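Local structure of 7beta-hydroxysteroid dehydrogenase (5FYD) at residues A16-G21 with S89-L94; K22-K27 with E220-L225; V47-I52 with T60-A65; F162-T167 with V183-T188. The protein catalyses the NADPH-dependent reduction of the 7-oxo group of 7-oxolithocholate to give ursodeoxycholate, and works as a homodimer of the short-chain dehydrogenase/reductase family. All blocks are in the same frame, centred on the assembly; numbering follows the deposited sequence.

All four contacts belong to one Rossmann-type parallel sheet and its covering helices. Interactions 1 and 2 share helix 19-30, have centres about 12 Å apart and touch through pairs such as Val-91 with Phe-24. Interaction 3 closes the second beta-alpha-beta step, its centre about 18 Å from that of interaction 2, and Ile-52 packs on helix 19-30. Interaction 4 lies across the sheet under helix 154-173, about 25 Å from interaction 3 between centres. Along the chain, interactions 1 and 2 interlock, interaction 3 falls within the span of both, and interaction 4 follows interactions 1 and 3 within the span of interaction 2. Interaction 1 holds the NADP(+)-binding loop, and interaction 4 lies near inferred catalytic residues.

Interaction 1: residues A16-G21 with S89-L94; sequences ATEGVG and SYVACL
Val-91 meets the cofactor loop 16-21 through one methyl, CG1, and all three close approaches converge on it. Its CG1 lies 3.4 Å from Glu-18 OE2, 3.7 Å from Gly-21 N and 3.9 Å from Val-20 CG1. With CG1 anti to the backbone N (chi1 -174°), this branch is aimed at the first turn of helix 19-30, while CG2 turns to Phe-24 further along the same helix. Val-91, Val-20 and Gly-21 form the compact, buried part of the contact, the CA atoms of Val-91 and Gly-21 being 6.0 Å apart.

Glu-18 marks the looser margin: it touches through OE2 but is partly exposed, its chain bent at chi2 (41°) so that the carboxylate folds back over the start of the helix, about 5 Å from the side chain of Arg-41. Beyond Val-91 the chain runs out to the exposed Cys-93, and contact with 16-21 is lost.

Residues Ala-16 to Gly-21 belong to the glycine-rich loop of short-chain dehydrogenases, and Thr-17 to Gly-21 all bind NADP(+). Glu-18 is at the N-cap position of helix 19-30: Gly-21 N donates to Glu-18 OE2 over 3.2 Å, nearly straight at 161°, from the syn side but somewhat above the carboxylate plane. The same OE2 thus has the Gly-21 N-H and the Val-91 methyl as close neighbours, the methyl only packing. A carboxylate so placed at a helix N-terminus would probably be favoured in its anionic form, offsetting the positive end of the helix dipole.

Interaction 2: residues K22-K27 with E220-L225; sequences KAFCEK and EAFEKL
Lys-27 of helix 19-30 lies along Phe-222 of helix 214-224, and its chain can be followed atom by atom. CB leaves the backbone in the direction of the opposing helix, and with chi1 at -178° it sets CG anti to the backbone N. CG makes the main contact, 3.6 Å from Phe-222 CD2 and 3.7 Å from Phe-222 CE2. Rotation about CB-CG (chi2 66°) bends the chain as it passes to CD, and it then follows the phenyl group back toward its root, so CE arrives 4.0 Å from Phe-222 CB. The two side chains thus pass in opposite directions, the start of the lysine beside CD2 and CE2 and its end beside the benzylic carbon. NZ at the tip goes past the ring to a salt bridge with Asp-219, one turn back on the same helix as Phe-222.

Both helices lie on one face of the Rossmann sheet: helix 19-30 follows the first strand, helix 214-224 precedes the last, strand 230-232. In the gap between them Phe-24 supplies the buried half of the contact, on the sheet side. Its CE1 reaches Phe-222 CE2 at 3.7 Å, the two rings meeting obliquely, while the same phenyl packs beneath on Ile-139 and Val-141 of strand 136-143. Phe-222 also meets the ring of Phe-87. Further along helix 214-224, Lys-224 NZ bridges back to Glu-220 OE2 at 2.6 Å, using the carboxylate's anti lone pair, and Lys-238 pairs with that same oxygen.

Interaction 3: residues V47-I52 with T60-A65; sequences VLAGEI and TKVVRA
Ala-49 CB projects from helix 42-56 into the step between Thr-60 and Val-62, two residues whose side chains leave strand 60-64 on the same face. It lies 3.6 Å from Thr-60 OG1 and 3.6 Å from Val-62 CG2, and the directions to these two atoms are about 94° apart, so the methyl is wedged between them instead of resting on one. Val-62 presents CG2, the branch beside its backbone N, toward the helix.

Thr-60 splits its two branches between different partners. OG1 is placed between the backbone N and the carbonyl carbon (chi1 62°), next to the alanine methyl, and is hydrogen-bonded to Arg-53 NH1 from the following turn of the helix. CG2 takes the position beside the backbone N, anti to the carbonyl carbon, and sits 3.7 Å from Ala-49 O and 3.7 Å from Ile-52 CG2.

This is the return half of a beta-alpha-beta crossover, strand 34-39 to helix 42-56 to strand 60-64, in the nucleotide-binding half of the Rossmann fold. The short helix and strand segments run antiparallel at 172°, with axes 8.7 Å apart at closest approach. Strand 60-64 is the outermost strand on this side of the sheet, hydrogen-bonded to strand 34-39, whose Met-37 touches both Ala-49 and Val-62.

Ile-52 faces two ways. It crosses Thr-60 at a slant and touches it through CG2, whereas the longer CG1-CD1 arm is directed away from the strand, onto Cys-25 and Glu-26 of helix 19-30.

Interaction 4: residues F162-T167 with V183-T188; sequences FILKMT and VITLGT
Leu-164 lays its CD1 methyl over the strand, 3.8 Å from Val-183 CG1 and 3.6 Å from Thr-185 OG1, crossing both side chains at about a right angle. The chain gets there because CG is anti to the backbone N (chi1 175°), which swings the isobutyl end from the flank of the helix toward the sheet. One turn on, Thr-167 meets the other part of Val-183: Thr-167 CG2 is 3.6 Å from Val-183 CB. Val-183 is thus held between two helix residues, and its CG1 is directed at Leu-164.

The polar half of Thr-167 is turned back on its own helix. OG1 donates to Ile-163 O at 2.8 Å, on the opposite face of that carbonyl from Thr-167 N, so one oxygen takes two bonds. The same hydroxyl is bonded to Asn-140 ND2 of strand 136-143, so this buried group is satisfied from helix and sheet alike.

The short segments are near antiparallel, 153° between their directions, with axes 8.8 Å apart, as in the helix-to-strand return of a beta-alpha-beta unit. Helix 154-173 carries Tyr-156, the inferred proton acceptor, and Lys-160; Thr-185 lies about 5 Å from Ser-143, side chain to side chain. Ser-142 of strand 136-143 and Ser-230 of strand 230-232 flank Leu-164 and Val-183, while helix 105-132 packs alongside through Phe-119 on Ile-163 and Phe-123 on Thr-167.

Interaction 1: residues A16-G21 with S89-L94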
loop_
_atom_site.group_PDB
_atom_site.type_symbol
_atom_site.label_atom_id
_atom_site.label_comp_id
_atom_site.label_asym_id
_atom_site.label_seq_id
_atom_site.Cartn_x
_atom_site.Cartn_y
_atom_site.Cartn_z
ATOM N N ALA A 16 -3.221 -5.258 16.236
ATOM C CA ALA A 16 -3.502 -6.679 16.085
ATOM C C ALA A 16 -4.132 -7.127 14.771
ATOM O O ALA A 16 -4.241 -8.324 14.555
ATOM C CB ALA A 16 -4.377 -7.136 17.230
ATOM N N THR A 17 -4.576 -6.211 13.919
ATOM C CA THR A 17 -5.379 -6.632 12.757
ATOM C C THR A 17 -4.591 -6.852 11.468
ATOM O O THR A 17 -4.964 -7.694 10.664
ATOM C CB THR A 17 -6.546 -5.687 12.514
ATOM O OG1 THR A 17 -6.109 -4.336 12.672
ATOM C CG2 THR A 17 -7.631 -5.986 13.542
ATOM N N GLU A 18 -3.535 -6.085 11.256
ATOM C CA GLU A 18 -2.702 -6.306 10.070
ATOM C C GLU A 18 -1.827 -7.559 10.254
ATOM O O GLU A 18 -1.631 -8.023 11.368
ATOM C CB GLU A 18 -1.859 -5.064 9.692
ATOM C CG GLU A 18 -1.177 -4.274 10.811
ATOM C CD GLU A 18 -0.554 -5.145 11.874
ATOM O OE1 GLU A 18 -1.313 -5.596 12.756
ATOM O OE2 GLU A 18 0.669 -5.405 11.821
ATOM N N GLY A 19 -1.354 -8.091 9.129
ATOM C CA GLY A 19 -0.334 -9.117 9.035
ATOM C C GLY A 19 0.434 -9.552 10.266
ATOM O O GLY A 19 0.116 -10.594 10.835
ATOM N N VAL A 20 1.468 -8.793 10.652
ATOM C CA VAL A 20 2.341 -9.209 11.757
ATOM C C VAL A 20 1.579 -9.253 13.090
ATOM O O VAL A 20 1.754 -10.175 13.878
ATOM C CB VAL A 20 3.632 -8.347 11.808
ATOM C CG1 VAL A 20 4.392 -8.511 13.104
ATOM C CG2 VAL A 20 4.533 -8.716 10.623
ATOM N N GLY A 21 0.707 -8.273 13.319
ATOM C CA GLY A 21 -0.150 -8.283 14.486
ATOM C C GLY A 21 -0.997 -9.525 14.611
ATOM O O GLY A 21 -1.048 -10.161 15.659
ATOM N N SER A 89 3.412 -7.267 22.868
ATOM C CA SER A 89 4.111 -6.904 21.628
ATOM C C SER A 89 3.575 -5.580 21.116
ATOM O O SER A 89 2.365 -5.457 20.921
ATOM C CB SER A 89 3.950 -7.953 20.527
ATOM O OG SER A 89 4.580 -7.541 19.342
ATOM N N TYR A 90 4.475 -4.625 20.865
ATOM C CA TYR A 90 4.112 -3.398 20.182
ATOM C C TYR A 90 4.399 -3.544 18.692
ATOM O O TYR A 90 5.564 -3.637 18.291
ATOM C CB TYR A 90 4.829 -2.188 20.762
ATOM C CG TYR A 90 4.106 -0.912 20.423
ATOM C CD1 TYR A 90 3.040 -0.503 21.205
ATOM C CD2 TYR A 90 4.445 -0.145 19.334
ATOM C CE1 TYR A 90 2.339 0.642 20.941
ATOM C CE2 TYR A 90 3.747 1.017 19.045
ATOM C CZ TYR A 90 2.678 1.411 19.856
ATOM O OH TYR A 90 1.937 2.570 19.609
ATOM N N VAL A 91 3.319 -3.606 17.909
ATOM C CA VAL A 91 3.367 -3.849 16.476
ATOM C C VAL A 91 2.951 -2.641 15.645
ATOM O O VAL A 91 3.379 -2.509 14.510
ATOM C CB VAL A 91 2.417 -5.018 16.078
ATOM C CG1 VAL A 91 2.590 -5.371 14.597
ATOM C CG2 VAL A 91 2.649 -6.218 16.955
ATOM N N ALA A 92 2.134 -1.756 16.193
ATOM C CA ALA A 92 1.571 -0.672 15.402
ATOM C C ALA A 92 2.648 0.264 14.911
ATOM O O ALA A 92 3.644 0.479 15.600
ATOM C CB ALA A 92 0.592 0.117 16.226
ATOM N N CYS A 93 2.442 0.828 13.728
ATOM C CA CYS A 93 3.352 1.828 13.203
ATOM C C CYS A 93 2.615 2.737 12.245
ATOM O O CYS A 93 1.687 2.309 11.545
ATOM C CB CYS A 93 4.534 1.168 12.492
ATOM S SG CYS A 93 4.111 0.540 10.859
ATOM N N LEU A 94 3.055 3.989 12.203
ATOM C CA LEU A 94 2.470 4.993 11.333
ATOM C C LEU A 94 3.599 5.694 10.619
ATOM O O LEU A 94 4.542 6.178 11.243
ATOM C CB LEU A 94 1.613 5.989 12.119
ATOM C CG LEU A 94 0.906 7.071 11.299
ATOM C CD1 LEU A 94 -0.035 6.490 10.259
ATOM C CD2 LEU A 94 0.175 8.049 12.207
#

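Interaction 2: residues K22-K27 with E220-L225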
loop_
_atom_site.group_PDB
_atom_site.type_symbol
_atom_site.label_atom_id
_atom_site.label_comp_id
_atom_site.label_asym_id
_atom_site.label_seq_id
_atom_site.Cartn_x
_atom_site.Cartn_y
_atom_site.Cartn_z
ATOM N N LYS A 22 -1.687 -9.849 13.518
ATOM C CA LYS A 22 -2.508 -11.023 13.469
ATOM C C LYS A 22 -1.698 -12.285 13.742
ATOM O O LYS A 22 -2.136 -13.182 14.450
ATOM C CB LYS A 22 -3.197 -11.093 12.123
ATOM C CG LYS A 22 -4.075 -12.309 11.982
ATOM C CD LYS A 22 -4.937 -12.244 10.744
ATOM C CE LYS A 22 -5.507 -13.621 10.502
ATOM N NZ LYS A 22 -6.402 -13.648 9.327
ATOM N N ALA A 23 -0.507 -12.356 13.177
ATOM C CA ALA A 23 0.318 -13.533 13.381
ATOM C C ALA A 23 0.793 -13.653 14.835
ATOM O O ALA A 23 0.924 -14.759 15.350
ATOM C CB ALA A 23 1.488 -13.534 12.416
ATOM N N PHE A 24 1.034 -12.513 15.503
ATOM C CA PHE A 24 1.319 -12.558 16.950
ATOM C C PHE A 24 0.134 -13.132 17.741
ATOM O O PHE A 24 0.315 -13.945 18.654
ATOM C CB PHE A 24 1.715 -11.177 17.510
ATOM C CG PHE A 24 3.196 -10.891 17.449
ATOM C CD1 PHE A 24 4.071 -11.561 18.299
ATOM C CD2 PHE A 24 3.720 -9.988 16.527
ATOM C CE1 PHE A 24 5.426 -11.333 18.231
ATOM C CE2 PHE A 24 5.075 -9.742 16.461
ATOM C CZ PHE A 24 5.923 -10.414 17.320
ATOM N N CYS A 25 -1.080 -12.704 17.402
ATOM C CA CYS A 25 -2.284 -13.191 18.099
ATOM C C CYS A 25 -2.393 -14.703 17.952
ATOM O O CYS A 25 -2.606 -15.425 18.932
ATOM C CB CYS A 25 -3.554 -12.550 17.544
ATOM S SG CYS A 25 -3.722 -10.771 17.879
ATOM N N GLU A 26 -2.215 -15.172 16.723
ATOM C CA GLU A 26 -2.339 -16.610 16.447
ATOM C C GLU A 26 -1.257 -17.398 17.161
ATOM O O GLU A 26 -1.533 -18.450 17.729
ATOM C CB GLU A 26 -2.323 -16.890 14.940
ATOM C CG GLU A 26 -3.484 -16.259 14.204
ATOM C CD GLU A 26 -3.301 -16.221 12.687
ATOM O OE1 GLU A 26 -2.159 -16.263 12.189
ATOM O OE2 GLU A 26 -4.313 -16.120 11.990
ATOM N N LYS A 27 -0.022 -16.885 17.158
ATOM C CA LYS A 27 1.104 -17.585 17.793
ATOM C C LYS A 27 0.914 -17.718 19.319
ATOM O O LYS A 27 1.073 -18.816 19.873
ATOM C CB LYS A 27 2.436 -16.905 17.468
ATOM C CG LYS A 27 3.664 -17.585 18.043
ATOM C CD LYS A 27 3.937 -18.963 17.452
ATOM C CE LYS A 27 5.337 -19.442 17.818
ATOM N NZ LYS A 27 5.832 -20.493 16.888
ATOM N N GLU A 220 10.422 -16.779 14.017
ATOM C CA GLU A 220 11.815 -16.487 14.356
ATOM C C GLU A 220 11.932 -15.713 15.679
ATOM O O GLU A 220 12.768 -16.038 16.517
ATOM C CB GLU A 220 12.520 -15.726 13.235
ATOM C CG GLU A 220 13.974 -15.475 13.568
ATOM C CD GLU A 220 14.786 -14.903 12.412
ATOM O OE1 GLU A 220 14.234 -14.582 11.342
ATOM O OE2 GLU A 220 16.000 -14.771 12.603
ATOM N N ALA A 221 11.074 -14.710 15.878
ATOM C CA ALA A 221 11.086 -13.962 17.143
ATOM C C ALA A 221 10.883 -14.884 18.369
ATOM O O ALA A 221 11.580 -14.754 19.381
ATOM C CB ALA A 221 10.020 -12.873 17.127
ATOM N N PHE A 222 9.940 -15.810 18.289
ATOM C CA PHE A 222 9.706 -16.673 19.434
ATOM C C PHE A 222 10.819 -17.718 19.611
ATOM O O PHE A 222 11.124 -18.073 20.733
ATOM C CB PHE A 222 8.329 -17.314 19.402
ATOM C CG PHE A 222 7.255 -16.419 19.938
ATOM C CD1 PHE A 222 7.032 -16.301 21.299
ATOM C CD2 PHE A 222 6.506 -15.636 19.078
ATOM C CE1 PHE A 222 6.046 -15.443 21.792
ATOM C CE2 PHE A 222 5.525 -14.778 19.568
ATOM C CZ PHE A 222 5.284 -14.695 20.926
ATOM N N GLU A 223 11.422 -18.176 18.518
ATOM C CA GLU A 223 12.571 -19.094 18.600
ATOM C C GLU A 223 13.736 -18.461 19.360
ATOM O O GLU A 223 14.401 -19.137 20.124
ATOM C CB GLU A 223 12.999 -19.569 17.207
ATOM C CG GLU A 223 12.072 -20.677 16.701
ATOM C CD GLU A 223 12.364 -21.160 15.282
ATOM O OE1 GLU A 223 13.460 -20.845 14.743
ATOM O OE2 GLU A 223 11.481 -21.851 14.707
ATOM N N LYS A 224 13.924 -17.152 19.203
ATOM C CA LYS A 224 15.060 -16.439 19.805
ATOM C C LYS A 224 14.754 -15.697 21.114
ATOM O O LYS A 224 15.664 -15.174 21.761
ATOM C CB LYS A 224 15.672 -15.520 18.749
ATOM C CG LYS A 224 16.299 -16.366 17.638
ATOM C CD LYS A 224 16.830 -15.540 16.491
ATOM C CE LYS A 224 17.533 -16.458 15.503
ATOM N NZ LYS A 224 17.833 -15.760 14.241
ATOM N N LEU A 225 13.485 -15.692 21.526
ATOM C CA LEU A 225 13.062 -15.012 22.739
ATOM C C LEU A 225 13.759 -15.619 23.951
ATOM O O LEU A 225 13.714 -16.828 24.143
ATOM C CB LEU A 225 11.542 -15.131 22.921
ATOM C CG LEU A 225 10.960 -14.459 24.143
ATOM C CD1 LEU A 225 11.224 -12.956 24.201
ATOM C CD2 LEU A 225 9.477 -14.790 24.230
#

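Interaction 3: residues V47-I52 with T60-A65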
loop_
_atom_site.group_PDB
_atom_site.type_symbol
_atom_site.label_atom_id
_atom_site.label_comp_id
_atom_site.label_asym_id
_atom_site.label_seq_id
_atom_site.Cartn_x
_atom_site.Cartn_y
_atom_site.Cartn_z
ATOM N N VAL A 47 -13.962 -9.725 14.354
ATOM C CA VAL A 47 -13.933 -10.886 13.475
ATOM C C VAL A 47 -12.743 -11.778 13.860
ATOM O O VAL A 47 -12.910 -12.971 14.077
ATOM C CB VAL A 47 -13.895 -10.487 11.986
ATOM C CG1 VAL A 47 -13.600 -11.693 11.101
ATOM C CG2 VAL A 47 -15.219 -9.830 11.578
ATOM N N LEU A 48 -11.562 -11.170 13.978
ATOM C CA LEU A 48 -10.359 -11.894 14.358
ATOM C C LEU A 48 -10.505 -12.580 15.723
ATOM O O LEU A 48 -10.097 -13.726 15.897
ATOM C CB LEU A 48 -9.159 -10.947 14.394
ATOM C CG LEU A 48 -7.793 -11.554 14.774
ATOM C CD1 LEU A 48 -7.396 -12.669 13.828
ATOM C CD2 LEU A 48 -6.746 -10.443 14.767
ATOM N N ALA A 49 -11.081 -11.877 16.692
ATOM C CA ALA A 49 -11.296 -12.456 18.018
ATOM C C ALA A 49 -12.155 -13.718 17.961
ATOM O O ALA A 49 -11.822 -14.719 18.591
ATOM C CB ALA A 49 -11.908 -11.439 18.961
ATOM N N GLY A 50 -13.232 -13.675 17.180
ATOM C CA GLY A 50 -14.089 -14.859 17.006
ATOM C C GLY A 50 -13.337 -16.011 16.360
ATOM O O GLY A 50 -13.469 -17.165 16.775
ATOM N N GLU A 51 -12.501 -15.691 15.381
ATOM C CA GLU A 51 -11.659 -16.705 14.723
ATOM C C GLU A 51 -10.657 -17.334 15.693
ATOM O O GLU A 51 -10.460 -18.566 15.702
ATOM C CB GLU A 51 -10.942 -16.102 13.510
ATOM C CG GLU A 51 -11.929 -15.739 12.413
ATOM C CD GLU A 51 -11.296 -15.125 11.177
ATOM O OE1 GLU A 51 -10.197 -14.524 11.277
ATOM O OE2 GLU A 51 -11.937 -15.236 10.103
ATOM N N ILE A 52 -10.061 -16.498 16.535
ATOM C CA ILE A 52 -9.103 -16.962 17.534
ATOM C C ILE A 52 -9.811 -17.876 18.537
ATOM O O ILE A 52 -9.293 -18.940 18.876
ATOM C CB ILE A 52 -8.395 -15.780 18.239
ATOM C CG1 ILE A 52 -7.396 -15.068 17.292
ATOM C CG2 ILE A 52 -7.704 -16.212 19.535
ATOM C CD1 ILE A 52 -6.086 -15.757 17.042
ATOM N N THR A 60 -10.612 -14.098 24.593
ATOM C CA THR A 60 -10.184 -12.894 23.907
ATOM C C THR A 60 -10.779 -11.654 24.567
ATOM O O THR A 60 -11.782 -11.735 25.270
ATOM C CB THR A 60 -10.563 -12.901 22.410
ATOM O OG1 THR A 60 -11.994 -12.964 22.265
ATOM C CG2 THR A 60 -9.868 -14.061 21.682
ATOM N N LYS A 61 -10.099 -10.527 24.400
ATOM C CA LYS A 61 -10.625 -9.224 24.765
ATOM C C LYS A 61 -10.247 -8.265 23.665
ATOM O O LYS A 61 -9.081 -8.204 23.278
ATOM C CB LYS A 61 -10.000 -8.774 26.076
ATOM C CG LYS A 61 -10.697 -7.599 26.739
ATOM C CD LYS A 61 -10.083 -7.315 28.103
ATOM C CE LYS A 61 -10.332 -8.406 29.142
ATOM N NZ LYS A 61 -11.604 -8.175 29.886
ATOM N N VAL A 62 -11.223 -7.534 23.152
ATOM C CA VAL A 62 -10.998 -6.600 22.047
ATOM C C VAL A 62 -11.010 -5.209 22.632
ATOM O O VAL A 62 -11.946 -4.866 23.372
ATOM C CB VAL A 62 -12.109 -6.732 20.992
ATOM C CG1 VAL A 62 -12.100 -5.547 20.023
ATOM C CG2 VAL A 62 -11.947 -8.053 20.249
ATOM N N VAL A 63 -9.989 -4.424 22.297
ATOM C CA VAL A 63 -9.867 -3.052 22.771
ATOM C C VAL A 63 -9.709 -2.156 21.535
ATOM O O VAL A 63 -8.740 -2.273 20.786
ATOM C CB VAL A 63 -8.678 -2.874 23.748
ATOM C CG1 VAL A 63 -8.596 -1.434 24.255
ATOM C CG2 VAL A 63 -8.751 -3.854 24.901
ATOM N N ARG A 64 -10.679 -1.274 21.301
ATOM C CA ARG A 64 -10.551 -0.298 20.250
ATOM C C ARG A 64 -9.749 0.877 20.789
ATOM O O ARG A 64 -10.139 1.489 21.783
ATOM C CB ARG A 64 -11.919 0.189 19.743
ATOM C CG ARG A 64 -11.764 0.924 18.419
ATOM C CD ARG A 64 -12.715 2.087 18.191
ATOM N NE ARG A 64 -12.132 2.964 17.152
ATOM C CZ ARG A 64 -11.320 4.014 17.365
ATOM N NH1 ARG A 64 -10.984 4.413 18.596
ATOM N NH2 ARG A 64 -10.858 4.704 16.324
ATOM N N ALA A 65 -8.593 1.138 20.175
ATOM C CA ALA A 65 -7.800 2.322 20.477
ATOM C C ALA A 65 -7.023 2.752 19.250
ATOM O O ALA A 65 -6.554 1.912 18.469
ATOM C CB ALA A 65 -6.854 2.079 21.643
#

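Interaction 4: residues F162-T167 with V183-T188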
loop_
_atom_site.group_PDB
_atom_site.type_symbol
_atom_site.label_atom_id
_atom_site.label_comp_id
_atom_site.label_asym_id
_atom_site.label_seq_id
_atom_site.Cartn_x
_atom_site.Cartn_y
_atom_site.Cartn_z
ATOM N N PHE A 162 13.887 4.526 17.449
ATOM C CA PHE A 162 13.567 4.726 18.872
ATOM C C PHE A 162 13.135 3.397 19.500
ATOM O O PHE A 162 13.643 2.971 20.556
ATOM C CB PHE A 162 12.467 5.773 19.022
ATOM C CG PHE A 162 12.192 6.155 20.439
ATOM C CD1 PHE A 162 11.340 5.407 21.223
ATOM C CD2 PHE A 162 12.831 7.262 20.992
ATOM C CE1 PHE A 162 11.093 5.762 22.535
ATOM C CE2 PHE A 162 12.597 7.620 22.286
ATOM C CZ PHE A 162 11.717 6.883 23.061
ATOM N N ILE A 163 12.214 2.710 18.826
ATOM C CA ILE A 163 11.725 1.413 19.314
ATOM C C ILE A 163 12.884 0.414 19.396
ATOM O O ILE A 163 13.020 -0.306 20.387
ATOM C CB ILE A 163 10.602 0.854 18.413
ATOM C CG1 ILE A 163 9.354 1.742 18.537
ATOM C CG2 ILE A 163 10.309 -0.607 18.741
ATOM C CD1 ILE A 163 8.262 1.462 17.534
ATOM N N LEU A 164 13.723 0.390 18.356
ATOM C CA LEU A 164 14.861 -0.532 18.317
ATOM C C LEU A 164 15.789 -0.296 19.518
ATOM O O LEU A 164 16.055 -1.204 20.321
ATOM C CB LEU A 164 15.637 -0.350 17.022
ATOM C CG LEU A 164 16.921 -1.153 16.847
ATOM C CD1 LEU A 164 16.745 -2.663 16.907
ATOM C CD2 LEU A 164 17.544 -0.727 15.535
ATOM N N LYS A 165 16.283 0.916 19.628
ATOM C CA LYS A 165 17.277 1.207 20.658
ATOM C C LYS A 165 16.716 1.136 22.083
ATOM O O LYS A 165 17.424 0.689 23.005
ATOM C CB LYS A 165 17.980 2.536 20.396
ATOM C CG LYS A 165 18.778 2.589 19.094
ATOM C CD LYS A 165 19.947 1.625 19.049
ATOM C CE LYS A 165 20.239 1.155 17.631
ATOM N NZ LYS A 165 21.176 0.036 17.648
ATOM N N MET A 166 15.466 1.557 22.282
ATOM C CA MET A 166 14.841 1.422 23.590
ATOM C C MET A 166 14.728 -0.049 23.959
ATOM O O MET A 166 15.005 -0.438 25.083
ATOM C CB MET A 166 13.453 2.068 23.631
ATOM C CG MET A 166 12.876 2.136 25.052
ATOM S SD MET A 166 13.809 3.374 26.000
ATOM C CE MET A 166 13.457 2.912 27.681
ATOM N N THR A 167 14.281 -0.880 23.006
ATOM C CA THR A 167 14.056 -2.299 23.298
ATOM C C THR A 167 15.377 -3.034 23.485
ATOM O O THR A 167 15.476 -3.904 24.352
ATOM C CB THR A 167 13.168 -2.964 22.246
ATOM O OG1 THR A 167 11.962 -2.209 22.114
ATOM C CG2 THR A 167 12.806 -4.390 22.654
ATOM N N VAL A 183 13.782 -7.353 20.565
ATOM C CA VAL A 183 13.296 -6.617 19.397
ATOM C C VAL A 183 13.576 -7.407 18.135
ATOM O O VAL A 183 14.683 -7.916 17.936
ATOM C CB VAL A 183 13.834 -5.176 19.310
ATOM C CG1 VAL A 183 15.350 -5.077 19.466
ATOM C CG2 VAL A 183 13.366 -4.484 18.017
ATOM N N ILE A 184 12.561 -7.504 17.282
ATOM C CA ILE A 184 12.701 -8.139 15.978
ATOM C C ILE A 184 12.537 -7.038 14.936
ATOM O O ILE A 184 11.524 -6.340 14.924
ATOM C CB ILE A 184 11.722 -9.306 15.754
ATOM C CG1 ILE A 184 11.997 -9.962 14.386
ATOM C CG2 ILE A 184 10.248 -8.904 15.850
ATOM C CD1 ILE A 184 12.610 -11.321 14.464
ATOM N N THR A 185 13.523 -6.920 14.056
ATOM C CA THR A 185 13.565 -5.890 13.034
ATOM C C THR A 185 13.181 -6.500 11.680
ATOM O O THR A 185 13.838 -7.433 11.202
ATOM C CB THR A 185 14.964 -5.253 12.989
ATOM O OG1 THR A 185 15.200 -4.549 14.226
ATOM C CG2 THR A 185 15.080 -4.304 11.842
ATOM N N LEU A 186 12.111 -5.979 11.079
ATOM C CA LEU A 186 11.536 -6.557 9.867
ATOM C C LEU A 186 11.994 -5.796 8.650
ATOM O O LEU A 186 12.224 -4.600 8.711
ATOM C CB LEU A 186 10.027 -6.486 9.919
ATOM C CG LEU A 186 9.374 -7.079 11.171
ATOM C CD1 LEU A 186 7.857 -7.082 11.011
ATOM C CD2 LEU A 186 9.921 -8.453 11.474
ATOM N N GLY A 187 12.093 -6.499 7.535
ATOM C CA GLY A 187 12.286 -5.869 6.260
ATOM C C GLY A 187 10.946 -5.914 5.554
ATOM O O GLY A 187 9.885 -5.838 6.166
ATOM N N THR A 188 10.995 -6.094 4.254
ATOM C CA THR A 188 9.781 -6.179 3.465
ATOM C C THR A 188 9.033 -7.470 3.799
ATOM O O THR A 188 9.617 -8.551 3.801
ATOM C CB THR A 188 10.148 -6.060 1.986
ATOM O OG1 THR A 188 10.849 -4.820 1.821
ATOM C CG2 THR A 188 8.928 -6.110 1.107
#